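Local coordinates for protein S-adenosylmethionine:tRNA ribosyltransferase-isomerase (Thermotoga maritima, PDB 1VKY) that probably transfers and isomerises the ribose moiety of S-adenosylmethionine onto 7-aminomethyl-7-deazaguanine in tRNA, giving epoxyqueuosine, at residues 41-46 with 320-325; 299-304 with 312-317; 17-22 with 305-310. One frame throughout, in Å; residues are numbered along the deposited sequence.

Interaction 1: 41-46 with 320-325; sequences MVLHRK and KDFVME
The outer end of the F322 ring sits beside L43, and this pair makes the tight part of the contact. F322 has its CG anti to the backbone N (chi1 -175°), and the CE2-CZ end of its ring meets the strand; the two side chains slide past each other in opposite directions. L43 CB lies 3.8 Å from F322 CE2, and L43 CG is 3.9 Å from F322 CZ. L43 CD2 comes over one face of the ring, displaced toward the rim. Backbone atoms of the next two residues also meet the end of the ring: H44 O is 3.8 Å from F322 CZ, and R45 CA is 3.9 Å from F322 CE2. Strand 39-44 belongs to a mixed sheet, between strands 49-54 and 343-346, and helix 320-332 packs on a face of that sheet nearly antiparallel to the strand; the axes of 41-44 and 320-325 run at 157° and approach to 10.4 Å. I50 and Q48 add to the packing round F322. Away from the ring the contact thins out. V323 reaches the strand through CG2 alone, 4.5 Å from L43 CD2, and leans instead on V314 and A315 of the preceding helix. On the partly exposed side, H44 points away from the helix and gives its NE2 to a hydrogen bond with E51. R45 touches the ring loosely, its CG 4.4 Å from F322 CE2, while its guanidinium leads away to a salt bridge with the C-terminal carboxylate of L347 and a hydrogen bond with F317 O.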
ATOM      1  N   MET B  41     -13.158   3.748 -15.416  1.00 23.00           N
ATOM      2  CA  MET B  41     -13.215   3.848 -16.864  1.00 25.38           C
ATOM      3  C   MET B  41     -13.938   2.603 -17.396  1.00 26.81           C
ATOM      4  O   MET B  41     -13.586   1.496 -17.057  1.00 25.37           O
ATOM      5  CB  MET B  41     -11.813   3.900 -17.479  1.00 26.20           C
ATOM      6  CG  MET B  41     -11.833   4.215 -18.966  1.00 28.50           C
ATOM      7  SD  MET B  41     -10.206   4.442 -19.696  1.00 31.04           S
ATOM      8  CE  MET B  41      -9.625   5.931 -18.921  1.00 31.19           C
ATOM      9  N   VAL B  42     -14.923   2.817 -18.265  1.00 25.54           N
ATOM     10  CA  VAL B  42     -15.685   1.733 -18.852  1.00 24.95           C
ATOM     11  C   VAL B  42     -15.374   1.635 -20.334  1.00 24.18           C
ATOM     12  O   VAL B  42     -15.561   2.605 -21.083  1.00 24.07           O
ATOM     13  CB  VAL B  42     -17.197   1.941 -18.637  1.00 25.06           C
ATOM     14  CG1 VAL B  42     -17.974   0.767 -19.163  1.00 27.47           C
ATOM     15  CG2 VAL B  42     -17.514   2.121 -17.129  1.00 27.70           C
ATOM     16  N   LEU B  43     -14.984   0.434 -20.741  1.00 25.16           N
ATOM     17  CA  LEU B  43     -14.660   0.076 -22.106  1.00 24.91           C
ATOM     18  C   LEU B  43     -15.713  -0.889 -22.678  1.00 26.44           C
ATOM     19  O   LEU B  43     -15.970  -1.942 -22.119  1.00 25.55           O
ATOM     20  CB  LEU B  43     -13.277  -0.598 -22.148  1.00 22.47           C
ATOM     21  CG  LEU B  43     -12.066   0.349 -22.267  1.00 26.47           C
ATOM     22  CD1 LEU B  43     -12.013   1.337 -21.207  1.00 32.64           C
ATOM     23  CD2 LEU B  43     -10.820  -0.455 -22.297  1.00 26.98           C
ATOM     24  N   HIS B  44     -16.314  -0.486 -23.794  1.00 24.74           N
ATOM     25  CA  HIS B  44     -17.321  -1.278 -24.485  1.00 25.58           C
ATOM     26  C   HIS B  44     -16.654  -1.839 -25.736  1.00 24.54           C
ATOM     27  O   HIS B  44     -16.452  -1.126 -26.719  1.00 24.61           O
ATOM     28  CB  HIS B  44     -18.516  -0.399 -24.865  1.00 27.06           C
ATOM     29  CG  HIS B  44     -19.215   0.241 -23.702  1.00 29.15           C
ATOM     30  ND1 HIS B  44     -20.316  -0.319 -23.099  1.00 28.02           N
ATOM     31  CD2 HIS B  44     -18.986   1.409 -23.051  1.00 27.08           C
ATOM     32  CE1 HIS B  44     -20.737   0.472 -22.126  1.00 28.25           C
ATOM     33  NE2 HIS B  44     -19.954   1.531 -22.084  1.00 28.07           N
ATOM     34  N   ARG B  45     -16.297  -3.109 -25.706  1.00 22.53           N
ATOM     35  CA  ARG B  45     -15.405  -3.623 -26.758  1.00 25.65           C
ATOM     36  C   ARG B  45     -15.980  -3.605 -28.146  1.00 27.98           C
ATOM     37  O   ARG B  45     -15.291  -3.222 -29.067  1.00 34.88           O
ATOM     38  CB  ARG B  45     -14.939  -5.037 -26.453  1.00 27.48           C
ATOM     39  CG  ARG B  45     -14.000  -5.153 -25.257  1.00 25.39           C
ATOM     40  CD  ARG B  45     -13.815  -6.589 -24.848  1.00 30.26           C
ATOM     41  NE  ARG B  45     -14.999  -7.171 -24.224  1.00 29.15           N
ATOM     42  CZ  ARG B  45     -15.064  -8.440 -23.857  1.00 29.91           C
ATOM     43  NH1 ARG B  45     -16.148  -8.907 -23.285  1.00 26.57           N
ATOM     44  NH2 ARG B  45     -14.038  -9.246 -24.066  1.00 31.17           N
ATOM     45  N   LYS B  46     -17.223  -4.028 -28.314  1.00 28.52           N
ATOM     46  CA  LYS B  46     -17.804  -4.117 -29.655  1.00 33.06           C
ATOM     47  C   LYS B  46     -18.071  -2.752 -30.304  1.00 31.20           C
ATOM     48  O   LYS B  46     -17.892  -2.569 -31.511  1.00 30.70           O
ATOM     49  CB  LYS B  46     -19.085  -4.929 -29.622  1.00 34.13           C
ATOM     50  CG  LYS B  46     -18.882  -6.419 -29.252  1.00 42.38           C
ATOM     51  CD  LYS B  46     -20.197  -7.001 -28.702  1.00 50.85           C
ATOM     52  CE  LYS B  46     -20.567  -8.375 -29.301  1.00 63.70           C
ATOM     53  NZ  LYS B  46     -20.287  -9.532 -28.395  1.00 62.71           N
ATOM     54  N   LYS B 320      -5.730  -5.117 -28.062  1.00 30.51           N
ATOM     55  CA  LYS B 320      -4.519  -4.366 -27.715  1.00 29.00           C
ATOM     56  C   LYS B 320      -4.580  -2.882 -28.062  1.00 29.67           C
ATOM     57  O   LYS B 320      -4.241  -2.016 -27.240  1.00 27.78           O
ATOM     58  CB  LYS B 320      -3.303  -5.022 -28.359  1.00 33.05           C
ATOM     59  CG  LYS B 320      -1.980  -4.328 -27.988  1.00 39.60           C
ATOM     60  CD  LYS B 320      -0.849  -4.801 -28.861  1.00 53.11           C
ATOM     61  N   ASP B 321      -4.971  -2.547 -29.284  1.00 27.14           N
ATOM     62  CA  ASP B 321      -4.996  -1.129 -29.648  1.00 27.98           C
ATOM     63  C   ASP B 321      -6.037  -0.356 -28.819  1.00 24.73           C
ATOM     64  O   ASP B 321      -5.820   0.780 -28.430  1.00 24.88           O
ATOM     65  CB  ASP B 321      -5.276  -0.954 -31.130  1.00 29.87           C
ATOM     66  CG  ASP B 321      -4.179  -1.544 -32.015  1.00 41.09           C
ATOM     67  OD1 ASP B 321      -3.019  -1.715 -31.551  1.00 42.40           O
ATOM     68  OD2 ASP B 321      -4.402  -1.863 -33.202  1.00 49.32           O
ATOM     69  N   PHE B 322      -7.169  -0.986 -28.542  1.00 27.15           N
ATOM     70  CA  PHE B 322      -8.229  -0.323 -27.773  1.00 24.56           C
ATOM     71  C   PHE B 322      -7.743  -0.087 -26.344  1.00 25.00           C
ATOM     72  O   PHE B 322      -7.925   0.982 -25.796  1.00 25.74           O
ATOM     73  CB  PHE B 322      -9.464  -1.219 -27.824  1.00 24.65           C
ATOM     74  CG  PHE B 322     -10.713  -0.646 -27.172  1.00 26.22           C
ATOM     75  CD1 PHE B 322     -11.063   0.686 -27.304  1.00 29.43           C
ATOM     76  CD2 PHE B 322     -11.584  -1.476 -26.484  1.00 24.66           C
ATOM     77  CE1 PHE B 322     -12.242   1.177 -26.735  1.00 28.94           C
ATOM     78  CE2 PHE B 322     -12.748  -0.966 -25.905  1.00 27.99           C
ATOM     79  CZ  PHE B 322     -13.055   0.360 -26.032  1.00 26.52           C
ATOM     80  N   VAL B 323      -7.122  -1.087 -25.703  1.00 27.43           N
ATOM     81  CA  VAL B 323      -6.717  -0.892 -24.326  1.00 25.53           C
ATOM     82  C   VAL B 323      -5.598   0.141 -24.246  1.00 28.00           C
ATOM     83  O   VAL B 323      -5.542   0.962 -23.308  1.00 27.81           O
ATOM     84  CB  VAL B 323      -6.339  -2.228 -23.603  1.00 28.39           C
ATOM     85  CG1 VAL B 323      -4.875  -2.567 -23.761  1.00 33.60           C
ATOM     86  CG2 VAL B 323      -6.631  -2.084 -22.122  1.00 38.06           C
ATOM     87  N   MET B 324      -4.707   0.143 -25.235  1.00 27.71           N
ATOM     88  CA  MET B 324      -3.623   1.165 -25.243  1.00 27.42           C
ATOM     89  C   MET B 324      -4.160   2.580 -25.439  1.00 27.75           C
ATOM     90  O   MET B 324      -3.682   3.480 -24.825  1.00 28.39           O
ATOM     91  CB  MET B 324      -2.542   0.800 -26.267  1.00 28.70           C
ATOM     92  CG  MET B 324      -1.871  -0.553 -25.936  1.00 33.70           C
ATOM     93  SD  MET B 324      -1.037  -0.732 -24.293  1.00 44.94           S
ATOM     94  CE  MET B 324      -2.113  -0.252 -22.984  1.00 61.38           C
ATOM     95  N   GLU B 325      -5.181   2.747 -26.282  1.00 31.11           N
ATOM     96  CA  GLU B 325      -5.897   4.023 -26.427  1.00 30.40           C
ATOM     97  C   GLU B 325      -6.522   4.431 -25.072  1.00 28.35           C
ATOM     98  O   GLU B 325      -6.361   5.550 -24.596  1.00 26.11           O
ATOM     99  CB  GLU B 325      -6.947   3.849 -27.551  1.00 32.27           C
ATOM    100  CG  GLU B 325      -8.040   4.898 -27.658  1.00 38.40           C
ATOM    101  CD  GLU B 325      -8.933   4.710 -28.899  1.00 45.24           C
ATOM    102  OE1 GLU B 325      -9.450   3.572 -29.152  1.00 62.64           O
TER

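Interaction 2: 299-304 with 312-317; sequences LVTNFH and MLVAAF
L299 and F317 meet in a CH-pi contact: L299 CB stands over one face of the F317 ring, 4.0 Å from its centroid and displaced toward the rim at CE2. F317 has its CG anti to the backbone N (chi1 -171°), and its ring turns a face to L299 CB. L299 CG is also anti to its backbone N, and its CD2 methyl lies 4.3 Å from V314 CG2 and 4.4 Å from L313 CD2. V314 CG2 is the methyl that the strand side shares. It meets T301 tip to tip, with T301 CG2 4.0 Å away, and it touches the edge of the H304 ring near the ring plane, 3.7 Å from H304 CD2, where the two side chains cross at about a right angle. The conformation of T301 divides its two branches: CG2 occupies the place between the backbone N and the carbonyl carbon and faces V314, while OG1, anti to the backbone N (chi1 -174°), accepts a hydrogen bond from H304 NE2 at 2.8 Å. That bond lies close to the imidazole plane and, with the valine methyl at the same edge, restricts rotation of the ring. T301 OG1 and the backbone N of N302 also bond an unidentified molecule, probably from the crystallisation liquor, which may mark a pocket beside the contact. The F317 ring has R45 as a cation-pi partner and F293 edge-to-face. The axes of 299-302 and 312-317 run at 150°, not far from antiparallel. Strand 298-302 and helix 309-318 are joined by a short connection: a beta-alpha unit in which the helix packs back on the mixed sheet.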
ATOM      1  N   LEU B 299     -14.947  -7.805 -17.234  1.00 23.91           N
ATOM      2  CA  LEU B 299     -13.765  -7.822 -16.351  1.00 22.06           C
ATOM      3  C   LEU B 299     -13.662  -6.488 -15.592  1.00 23.41           C
ATOM      4  O   LEU B 299     -13.698  -5.449 -16.233  1.00 23.51           O
ATOM      5  CB  LEU B 299     -12.482  -8.065 -17.163  1.00 21.79           C
ATOM      6  CG  LEU B 299     -11.117  -7.885 -16.424  1.00 24.67           C
ATOM      7  CD1 LEU B 299     -11.070  -8.823 -15.252  1.00 24.49           C
ATOM      8  CD2 LEU B 299      -9.959  -8.145 -17.268  1.00 27.65           C
ATOM      9  N   VAL B 300     -13.600  -6.543 -14.250  1.00 22.67           N
ATOM     10  CA  VAL B 300     -13.186  -5.367 -13.427  1.00 22.99           C
ATOM     11  C   VAL B 300     -11.741  -5.562 -12.960  1.00 23.28           C
ATOM     12  O   VAL B 300     -11.371  -6.609 -12.387  1.00 23.47           O
ATOM     13  CB  VAL B 300     -14.075  -5.222 -12.182  1.00 22.04           C
ATOM     14  CG1 VAL B 300     -13.693  -4.025 -11.360  1.00 27.58           C
ATOM     15  CG2 VAL B 300     -15.540  -5.189 -12.558  1.00 26.22           C
ATOM     16  N   THR B 301     -10.928  -4.544 -13.175  1.00 22.80           N
ATOM     17  CA  THR B 301      -9.518  -4.632 -12.880  1.00 24.85           C
ATOM     18  C   THR B 301      -8.889  -3.244 -12.664  1.00 25.47           C
ATOM     19  O   THR B 301      -9.459  -2.229 -13.023  1.00 26.71           O
ATOM     20  CB  THR B 301      -8.825  -5.374 -14.023  1.00 27.58           C
ATOM     21  OG1 THR B 301      -7.437  -5.601 -13.698  1.00 25.75           O
ATOM     22  CG2 THR B 301      -8.812  -4.540 -15.297  1.00 28.48           C
ATOM     23  N   ASN B 302      -7.695  -3.226 -12.079  1.00 26.09           N
ATOM     24  CA  ASN B 302      -6.953  -1.970 -11.884  1.00 27.03           C
ATOM     25  C   ASN B 302      -6.260  -1.542 -13.148  1.00 29.06           C
ATOM     26  O   ASN B 302      -6.333  -2.216 -14.175  1.00 26.70           O
ATOM     27  CB  ASN B 302      -5.943  -2.120 -10.723  1.00 30.32           C
ATOM     28  CG  ASN B 302      -6.624  -2.352  -9.353  1.00 34.95           C
ATOM     29  OD1 ASN B 302      -7.757  -1.927  -9.112  1.00 40.34           O
ATOM     30  ND2 ASN B 302      -5.915  -3.042  -8.468  1.00 41.36           N
ATOM     31  N   PHE B 303      -5.649  -0.355 -13.087  1.00 26.82           N
ATOM     32  CA  PHE B 303      -4.747   0.135 -14.129  1.00 26.38           C
ATOM     33  C   PHE B 303      -3.343  -0.402 -13.881  1.00 26.44           C
ATOM     34  O   PHE B 303      -2.769  -0.159 -12.828  1.00 28.12           O
ATOM     35  CB  PHE B 303      -4.770   1.654 -14.161  1.00 27.58           C
ATOM     36  CG  PHE B 303      -5.964   2.201 -14.848  1.00 23.80           C
ATOM     37  CD1 PHE B 303      -7.107   2.439 -14.176  1.00 29.49           C
ATOM     38  CD2 PHE B 303      -5.931   2.433 -16.212  1.00 24.91           C
ATOM     39  CE1 PHE B 303      -8.218   2.965 -14.834  1.00 29.34           C
ATOM     40  CE2 PHE B 303      -7.011   2.914 -16.879  1.00 25.80           C
ATOM     41  CZ  PHE B 303      -8.166   3.195 -16.188  1.00 24.42           C
ATOM     42  N   HIS B 304      -2.799  -1.137 -14.853  1.00 26.34           N
ATOM     43  CA  HIS B 304      -1.559  -1.871 -14.657  1.00 25.95           C
ATOM     44  C   HIS B 304      -0.382  -1.089 -15.204  1.00 25.77           C
ATOM     45  O   HIS B 304      -0.559  -0.160 -15.946  1.00 27.07           O
ATOM     46  CB  HIS B 304      -1.676  -3.256 -15.275  1.00 26.76           C
ATOM     47  CG  HIS B 304      -2.906  -4.006 -14.814  1.00 27.97           C
ATOM     48  ND1 HIS B 304      -3.063  -4.434 -13.514  1.00 27.47           N
ATOM     49  CD2 HIS B 304      -4.063  -4.315 -15.451  1.00 25.82           C
ATOM     50  CE1 HIS B 304      -4.249  -5.009 -13.378  1.00 33.80           C
ATOM     51  NE2 HIS B 304      -4.875  -4.950 -14.539  1.00 29.46           N
ATOM     52  N   MET B 312      -0.694  -7.045 -20.411  1.00 24.09           N
ATOM     53  CA  MET B 312      -0.817  -7.968 -21.549  1.00 25.42           C
ATOM     54  C   MET B 312      -2.124  -8.797 -21.469  1.00 26.49           C
ATOM     55  O   MET B 312      -2.788  -9.022 -22.475  1.00 23.40           O
ATOM     56  CB  MET B 312       0.379  -8.910 -21.634  1.00 27.47           C
ATOM     57  CG  MET B 312       1.727  -8.216 -21.907  1.00 28.22           C
ATOM     58  SD  MET B 312       3.063  -9.386 -21.583  1.00 30.84           S
ATOM     59  CE  MET B 312       4.440  -8.219 -21.708  1.00 36.40           C
ATOM     60  N   LEU B 313      -2.502  -9.226 -20.268  1.00 25.51           N
ATOM     61  CA  LEU B 313      -3.755  -9.988 -20.101  1.00 22.33           C
ATOM     62  C   LEU B 313      -4.958  -9.108 -20.433  1.00 22.68           C
ATOM     63  O   LEU B 313      -5.848  -9.519 -21.147  1.00 22.30           O
ATOM     64  CB  LEU B 313      -3.846 -10.493 -18.670  1.00 25.25           C
ATOM     65  CG  LEU B 313      -5.034 -11.333 -18.186  1.00 24.41           C
ATOM     66  CD1 LEU B 313      -4.630 -12.114 -16.916  1.00 29.25           C
ATOM     67  CD2 LEU B 313      -6.248 -10.484 -17.913  1.00 28.92           C
ATOM     68  N   VAL B 314      -5.017  -7.902 -19.882  1.00 23.86           N
ATOM     69  CA  VAL B 314      -6.131  -7.013 -20.159  1.00 26.52           C
ATOM     70  C   VAL B 314      -6.196  -6.628 -21.645  1.00 25.67           C
ATOM     71  O   VAL B 314      -7.276  -6.520 -22.235  1.00 24.60           O
ATOM     72  CB  VAL B 314      -6.085  -5.753 -19.251  1.00 27.47           C
ATOM     73  CG1 VAL B 314      -7.173  -4.838 -19.595  1.00 36.06           C
ATOM     74  CG2 VAL B 314      -6.225  -6.180 -17.797  1.00 27.36           C
ATOM     75  N   ALA B 315      -5.044  -6.452 -22.274  1.00 23.49           N
ATOM     76  CA  ALA B 315      -4.999  -6.200 -23.711  1.00 26.30           C
ATOM     77  C   ALA B 315      -5.609  -7.375 -24.490  1.00 26.95           C
ATOM     78  O   ALA B 315      -6.348  -7.177 -25.456  1.00 27.58           O
ATOM     79  CB  ALA B 315      -3.528  -5.964 -24.141  1.00 27.84           C
ATOM     80  N   ALA B 316      -5.349  -8.602 -24.046  1.00 25.88           N
ATOM     81  CA  ALA B 316      -5.948  -9.743 -24.711  1.00 23.90           C
ATOM     82  C   ALA B 316      -7.461  -9.633 -24.540  1.00 23.31           C
ATOM     83  O   ALA B 316      -8.215  -9.996 -25.431  1.00 24.74           O
ATOM     84  CB  ALA B 316      -5.442 -11.039 -24.145  1.00 23.32           C
ATOM     85  N   PHE B 317      -7.917  -9.165 -23.381  1.00 23.83           N
ATOM     86  CA  PHE B 317      -9.369  -9.178 -23.101  1.00 23.78           C
ATOM     87  C   PHE B 317     -10.126  -8.098 -23.894  1.00 25.91           C
ATOM     88  O   PHE B 317     -11.197  -8.339 -24.431  1.00 25.52           O
ATOM     89  CB  PHE B 317      -9.628  -8.987 -21.608  1.00 21.30           C
ATOM     90  CG  PHE B 317     -11.048  -9.213 -21.246  1.00 19.94           C
ATOM     91  CD1 PHE B 317     -11.553 -10.511 -21.166  1.00 19.52           C
ATOM     92  CD2 PHE B 317     -11.910  -8.153 -21.048  1.00 21.58           C
ATOM     93  CE1 PHE B 317     -12.903 -10.736 -20.885  1.00 23.52           C
ATOM     94  CE2 PHE B 317     -13.291  -8.393 -20.751  1.00 19.88           C
ATOM     95  CZ  PHE B 317     -13.745  -9.694 -20.672  1.00 23.50           C
TER

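Interaction 3: 17-22 with 305-310; sequences EFDYEL and LPRSTL
The backbone N of R307 donates to F18 O, with 2.9 Å between R307 N and F18 O and an N-H...O angle of 157°; the donor stands well above the carbonyl plane. Beside this bond, the side chains of D19 and R307 lie alongside each other, pointing the same way, and form a salt bridge in which R307 NE is 3.1 Å from D19 OD1. The oxygen lies in the guanidinium plane but is itself met from above the carboxylate plane, the two planes being 82° apart. R307 NH1 has a weak hydrogen bond to L22 O of the second subunit, where P24 of that subunit also packs on R307. P306 lies between these polar bonds and the apolar side of the contact. Its CG sits over one face of the Y20 ring, 3.8 Å from the centroid, in a CH-pi contact. The two side chains cross at about a right angle, with Y20 CE2 3.3 Å from P306 N. The hydroxyl of Y20 is satisfied by H304 O. On the apolar side, L22 CD2 is 3.8 Å from both L305 CD2 and P306 CD. L305 O accepts two bonds from S308: OG approaches in the carbonyl plane, on a lone pair, at 2.6 Å, and S308 N closes the turn at 3.0 Å. S308 OG is also bonded to L311 N, three residues further on. The arrangement is a type II beta turn over L305-S308 leading into a serine N-cap, which starts helix 309-318 against the N-terminal loop.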
ATOM      1  N   GLU B  17       5.574  -3.284 -27.219  1.00 51.83           N
ATOM      2  CA  GLU B  17       4.200  -2.962 -27.611  1.00 50.96           C
ATOM      3  C   GLU B  17       3.306  -2.594 -26.421  1.00 47.80           C
ATOM      4  O   GLU B  17       2.251  -1.976 -26.615  1.00 46.96           O
ATOM      5  CB  GLU B  17       3.573  -4.156 -28.344  1.00 54.10           C
ATOM      6  CG  GLU B  17       3.491  -4.011 -29.855  1.00 60.16           C
ATOM      7  CD  GLU B  17       2.127  -4.429 -30.365  1.00 74.09           C
ATOM      8  OE1 GLU B  17       1.425  -3.582 -30.969  1.00 81.43           O
ATOM      9  OE2 GLU B  17       1.750  -5.603 -30.136  1.00 80.57           O
ATOM     10  N   PHE B  18       3.725  -2.977 -25.207  1.00 42.38           N
ATOM     11  CA  PHE B  18       2.945  -2.713 -23.980  1.00 39.56           C
ATOM     12  C   PHE B  18       3.546  -1.620 -23.097  1.00 38.53           C
ATOM     13  O   PHE B  18       3.134  -1.370 -21.963  1.00 33.51           O
ATOM     14  CB  PHE B  18       2.757  -4.036 -23.240  1.00 39.11           C
ATOM     15  CG  PHE B  18       2.029  -5.051 -24.060  1.00 34.17           C
ATOM     16  CD1 PHE B  18       2.726  -6.006 -24.786  1.00 30.77           C
ATOM     17  CD2 PHE B  18       0.644  -5.008 -24.170  1.00 33.64           C
ATOM     18  CE1 PHE B  18       2.078  -6.915 -25.539  1.00 36.18           C
ATOM     19  CE2 PHE B  18      -0.006  -5.926 -24.946  1.00 32.32           C
ATOM     20  CZ  PHE B  18       0.714  -6.877 -25.634  1.00 36.63           C
ATOM     21  N   ASP B  19       4.511  -0.909 -23.655  1.00 39.15           N
ATOM     22  CA  ASP B  19       5.093   0.209 -22.962  1.00 40.52           C
ATOM     23  C   ASP B  19       4.167   1.391 -23.179  1.00 39.71           C
ATOM     24  O   ASP B  19       3.507   1.486 -24.205  1.00 40.21           O
ATOM     25  CB  ASP B  19       6.468   0.504 -23.549  1.00 40.98           C
ATOM     26  CG  ASP B  19       7.363   1.201 -22.590  1.00 48.19           C
ATOM     27  OD1 ASP B  19       7.050   1.290 -21.375  1.00 41.14           O
ATOM     28  OD2 ASP B  19       8.432   1.694 -22.973  1.00 57.06           O
ATOM     29  N   TYR B  20       4.081   2.279 -22.201  1.00 36.79           N
ATOM     30  CA  TYR B  20       3.384   3.537 -22.381  1.00 34.49           C
ATOM     31  C   TYR B  20       3.976   4.442 -21.328  1.00 33.50           C
ATOM     32  O   TYR B  20       4.618   3.958 -20.419  1.00 33.52           O
ATOM     33  CB  TYR B  20       1.860   3.378 -22.219  1.00 34.79           C
ATOM     34  CG  TYR B  20       1.407   3.043 -20.814  1.00 32.99           C
ATOM     35  CD1 TYR B  20       1.026   4.056 -19.933  1.00 28.99           C
ATOM     36  CD2 TYR B  20       1.337   1.693 -20.364  1.00 32.49           C
ATOM     37  CE1 TYR B  20       0.584   3.752 -18.623  1.00 25.09           C
ATOM     38  CE2 TYR B  20       0.891   1.384 -19.045  1.00 27.44           C
ATOM     39  CZ  TYR B  20       0.553   2.434 -18.193  1.00 27.34           C
ATOM     40  OH  TYR B  20       0.133   2.208 -16.929  1.00 28.14           O
ATOM     41  N   GLU B  21       3.797   5.746 -21.463  1.00 34.37           N
ATOM     42  CA  GLU B  21       4.452   6.686 -20.576  1.00 35.46           C
ATOM     43  C   GLU B  21       3.541   6.978 -19.421  1.00 33.41           C
ATOM     44  O   GLU B  21       2.476   7.539 -19.613  1.00 34.69           O
ATOM     45  CB  GLU B  21       4.800   8.009 -21.307  1.00 38.73           C
ATOM     46  N   LEU B  22       3.958   6.574 -18.230  1.00 34.57           N
ATOM     47  CA  LEU B  22       3.162   6.738 -17.008  1.00 33.50           C
ATOM     48  C   LEU B  22       3.877   7.747 -16.082  1.00 35.12           C
ATOM     49  O   LEU B  22       4.907   7.382 -15.490  1.00 35.70           O
ATOM     50  CB  LEU B  22       3.059   5.402 -16.271  1.00 30.98           C
ATOM     51  CG  LEU B  22       2.326   5.367 -14.926  1.00 29.62           C
ATOM     52  CD1 LEU B  22       0.991   6.116 -15.003  1.00 32.17           C
ATOM     53  CD2 LEU B  22       2.131   3.920 -14.382  1.00 29.89           C
ATOM     54  N   LEU B 305       0.831  -1.487 -14.832  1.00 26.19           N
ATOM     55  CA  LEU B 305       2.013  -0.721 -15.163  1.00 26.61           C
ATOM     56  C   LEU B 305       2.489  -1.029 -16.581  1.00 29.29           C
ATOM     57  O   LEU B 305       2.226  -2.148 -17.107  1.00 27.40           O
ATOM     58  CB  LEU B 305       3.100  -1.063 -14.119  1.00 29.74           C
ATOM     59  CG  LEU B 305       2.783  -0.767 -12.629  1.00 34.76           C
ATOM     60  CD1 LEU B 305       3.799  -1.424 -11.683  1.00 43.58           C
ATOM     61  CD2 LEU B 305       2.747   0.748 -12.417  1.00 39.18           C
ATOM     62  N   PRO B 306       3.220  -0.081 -17.187  1.00 29.87           N
ATOM     63  CA  PRO B 306       3.869  -0.308 -18.461  1.00 28.18           C
ATOM     64  C   PRO B 306       4.606  -1.617 -18.491  1.00 30.68           C
ATOM     65  O   PRO B 306       5.276  -2.008 -17.517  1.00 28.87           O
ATOM     66  CB  PRO B 306       4.866   0.865 -18.579  1.00 33.73           C
ATOM     67  CG  PRO B 306       4.262   1.973 -17.766  1.00 26.63           C
ATOM     68  CD  PRO B 306       3.503   1.279 -16.670  1.00 29.58           C
ATOM     69  N   ARG B 307       4.405  -2.339 -19.591  1.00 30.94           N
ATOM     70  CA  ARG B 307       5.113  -3.589 -19.840  1.00 33.11           C
ATOM     71  C   ARG B 307       4.734  -4.714 -18.887  1.00 32.36           C
ATOM     72  O   ARG B 307       5.377  -5.755 -18.920  1.00 32.72           O
ATOM     73  CB  ARG B 307       6.648  -3.373 -19.787  1.00 34.24           C
ATOM     74  CG  ARG B 307       7.205  -2.279 -20.754  1.00 37.22           C
ATOM     75  CD  ARG B 307       8.684  -1.929 -20.502  1.00 40.96           C
ATOM     76  NE  ARG B 307       8.764  -0.711 -19.680  1.00 61.56           N
ATOM     77  CZ  ARG B 307       9.253  -0.608 -18.441  1.00 60.72           C
ATOM     78  NH1 ARG B 307       9.814  -1.628 -17.789  1.00 60.23           N
ATOM     79  NH2 ARG B 307       9.197   0.572 -17.860  1.00 67.10           N
ATOM     80  N   SER B 308       3.713  -4.565 -18.038  1.00 27.94           N
ATOM     81  CA  SER B 308       3.434  -5.646 -17.087  1.00 27.16           C
ATOM     82  C   SER B 308       2.742  -6.797 -17.799  1.00 25.84           C
ATOM     83  O   SER B 308       1.991  -6.564 -18.768  1.00 26.31           O
ATOM     84  CB  SER B 308       2.493  -5.190 -15.987  1.00 25.92           C
ATOM     85  OG  SER B 308       1.407  -4.529 -16.573  1.00 29.72           O
ATOM     86  N   THR B 309       2.874  -8.004 -17.260  1.00 24.90           N
ATOM     87  CA  THR B 309       2.085  -9.107 -17.786  1.00 26.70           C
ATOM     88  C   THR B 309       0.604  -8.921 -17.523  1.00 28.52           C
ATOM     89  O   THR B 309      -0.211  -9.472 -18.252  1.00 29.29           O
ATOM     90  CB  THR B 309       2.535 -10.462 -17.252  1.00 29.49           C
ATOM     91  OG1 THR B 309       2.465 -10.446 -15.820  1.00 34.05           O
ATOM     92  CG2 THR B 309       3.965 -10.727 -17.567  1.00 34.03           C
ATOM     93  N   LEU B 310       0.222  -8.156 -16.493  1.00 27.83           N
ATOM     94  CA  LEU B 310      -1.202  -7.883 -16.267  1.00 28.42           C
ATOM     95  C   LEU B 310      -1.792  -7.008 -17.377  1.00 27.40           C
ATOM     96  O   LEU B 310      -2.920  -7.188 -17.776  1.00 24.64           O
ATOM     97  CB  LEU B 310      -1.441  -7.249 -14.890  1.00 28.00           C
ATOM     98  CG  LEU B 310      -0.962  -8.119 -13.709  1.00 37.53           C
ATOM     99  CD1 LEU B 310      -1.349  -7.511 -12.381  1.00 46.52           C
ATOM    100  CD2 LEU B 310      -1.568  -9.500 -13.805  1.00 41.95           C
TER

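Overall arrangement
The three contacts lie on the same side of the chain's centre. The centres of interactions 1 and 2 are about 10 Å apart, those of interactions 2 and 3 about 11 Å, and those of interactions 1 and 3 about 15 Å. Interactions 1 and 2 reach the same mixed sheet through consecutive helices, 320-332 and 309-318, and are also joined by packing of M41 on F303. Interaction 3 lies at the start of helix 309-318, and its F18 packs against M312 and A315 of interaction 2. In chain order 17-22 and 41-46 come first, followed by 299-304, 305-310, 312-317 and 320-325. Residues near the N-terminus are thus packed against C-terminal helices, uniting both ends of the chain in one domain.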